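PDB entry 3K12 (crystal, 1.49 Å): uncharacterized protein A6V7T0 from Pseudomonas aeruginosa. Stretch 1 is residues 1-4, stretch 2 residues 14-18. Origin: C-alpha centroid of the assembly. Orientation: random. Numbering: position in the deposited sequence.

Stretch 1 (1-4) HIER
Stretch 2 (14-18) MALHG

The two stretches belong to one chain and run antiparallel: the vectors from CA of residue 1 to 4 and from CA of residue 14 to 17 lie 171° apart. Register follows from the CA-CA distances, with Arg4 CA 4.4 Å from Ala15 CA, Glu3 CA 5.1 Å from Leu16 CA and Ile2 CA 5.0 Å from His17 CA. Residues 14-17 are strand, with phi/psi of -144/141, -130/134, -108/129 and -126/101; Glu3 (-113/131) and Arg4 (-116/149) are extended likewise, and Ile2 sits at -63/136. Together the stretches bury 291 Å².

Met14, a selenomethionine (chi1 t, chi2 t, chi3 p), contributes through its backbone. Its carbonyl O receives a CA-H...O contact from Arg4 CA at 3.4 Å, with 139° at the hydrogen, while its side chain comes no nearer than Met14 CG to Glu3 O, 6.0 Å.

Ala15 pairs with Arg4 as a non-hydrogen-bonded antiparallel bridge, which explains the shorter CA-CA spacing here. Both side chains lie on the same face of the sheet, where Arg4 CG approaches Ala15 CB at 4.3 Å; Arg4 is extended (chi1 m, chi2 t, chi3 t, chi4 86°), and its NH2 is hydrogen-bonded elsewhere in the structure. Ile2 (chi1 m, chi2 t) brings CG2 to 4.4 Å from Ala15 CB, a loose apolar contact. Ala15 CA also makes a CA-H...O contact with Glu3 O, 3.4 Å and 139°.

Leu16 has the largest area covered by the other stretch, 71 Å². Its N donates to Glu3 O at 2.7 Å (172°), and Glu3 N donates back to Leu16 O at 3.0 Å (160°), the reciprocal pair that defines a hydrogen-bonded antiparallel bridge. Leu16 O also accepts a CA-H...O contact from Ile2 CA, 3.3 Å and 143°. The Leu16 and Glu3 side chains share the face opposite Ala15 and Arg4. Leu16 has chi1 -130°, between wells, and chi2 t; Glu3 has chi1 m, chi2 t and chi3 44°, leaving OE1 4.0 Å from Leu16 CD1, a packing distance.

His17 (chi1 t, chi2 -139°) meets Ile2 obliquely, its CD2 4.5 Å from Ile2 CG1.

Gly18 turns away from strand geometry with phi/psi 60/-121, a positive phi that favours glycine. A water links the ends: it donates to His1 O at 2.7 Å and Leu16 O at 3.2 Å, and accepts weakly from Gly18 N at 3.4 Å. His1 (chi1 m, chi2 -71°) points its CA-to-CB bond away.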

# COMPACT_ATOMS: atom_id res chain seq x y z
N HIS D 1 -1.29 -10.35 21.16
CA HIS D 1 -1.00 -8.89 21.07
C HIS D 1 -0.03 -8.63 19.92
O HIS D 1 0.70 -9.52 19.50
CB HIS D 1 -0.38 -8.38 22.39
CG HIS D 1 -1.25 -8.61 23.59
ND1 HIS D 1 -2.42 -7.91 23.80
CD2 HIS D 1 -1.12 -9.47 24.63
CE1 HIS D 1 -2.97 -8.33 24.93
NE2 HIS D 1 -2.21 -9.27 25.45
N ILE D 2 -0.02 -7.39 19.44
CA ILE D 2 0.93 -6.95 18.44
C ILE D 2 2.34 -7.01 19.02
O ILE D 2 2.57 -6.63 20.16
CB ILE D 2 0.62 -5.49 18.03
CG1 ILE D 2 -0.76 -5.41 17.37
CG2 ILE D 2 1.66 -4.94 17.09
CD1 ILE D 2 -1.32 -4.00 17.32
N GLU D 3 3.27 -7.52 18.23
CA GLU D 3 4.68 -7.48 18.61
C GLU D 3 5.40 -6.54 17.64
O GLU D 3 5.20 -6.66 16.42
CB GLU D 3 5.31 -8.86 18.53
CG GLU D 3 4.80 -9.87 19.57
CD GLU D 3 5.18 -11.32 19.25
OE1 GLU D 3 6.36 -11.58 18.87
OE2 GLU D 3 4.31 -12.22 19.38
N ARG D 4 6.18 -5.61 18.15
CA ARG D 4 6.91 -4.66 17.36
C ARG D 4 8.41 -4.85 17.51
O ARG D 4 8.91 -5.22 18.60
CB ARG D 4 6.55 -3.24 17.75
CG ARG D 4 5.13 -2.90 17.36
CD ARG D 4 4.80 -1.47 17.75
NE ARG D 4 3.46 -1.10 17.27
CZ ARG D 4 2.36 -1.35 17.96
NH1 ARG D 4 2.43 -1.97 19.14
NH2 ARG D 4 1.17 -0.98 17.47
N MSE D 14 9.12 -3.10 12.01
CA MSE D 14 8.28 -4.24 11.76
C MSE D 14 7.24 -4.43 12.85
O MSE D 14 7.52 -4.25 14.03
CB MSE D 14 9.17 -5.50 11.59
CG MSE D 14 8.39 -6.78 11.39
SE MSE D 14 9.50 -8.30 10.91
CE MSE D 14 10.72 -8.31 12.48
N ALA D 15 6.04 -4.82 12.45
CA ALA D 15 4.98 -5.17 13.39
C ALA D 15 4.38 -6.51 13.01
O ALA D 15 4.11 -6.76 11.82
CB ALA D 15 3.88 -4.07 13.45
N LEU D 16 4.20 -7.39 13.99
CA LEU D 16 3.61 -8.69 13.79
C LEU D 16 2.21 -8.67 14.42
O LEU D 16 2.04 -8.26 15.59
CB LEU D 16 4.49 -9.76 14.47
CG LEU D 16 5.02 -11.06 13.87
CD1 LEU D 16 5.41 -11.98 15.03
CD2 LEU D 16 4.04 -11.75 12.92
N HIS D 17 1.22 -9.09 13.66
CA HIS D 17 -0.16 -9.22 14.12
C HIS D 17 -0.63 -10.62 13.83
O HIS D 17 -0.93 -10.95 12.69
CB HIS D 17 -1.06 -8.23 13.39
CG HIS D 17 -2.49 -8.30 13.82
ND1 HIS D 17 -3.54 -8.22 12.93
CD2 HIS D 17 -3.04 -8.45 15.05
CE1 HIS D 17 -4.68 -8.30 13.60
NE2 HIS D 17 -4.40 -8.45 14.88
N GLY D 18 -0.62 -11.47 14.86
CA GLY D 18 -0.88 -12.88 14.66
C GLY D 18 0.17 -13.43 13.71
O GLY D 18 1.38 -13.30 13.97
O HOH W 1 1.67 -10.87 17.33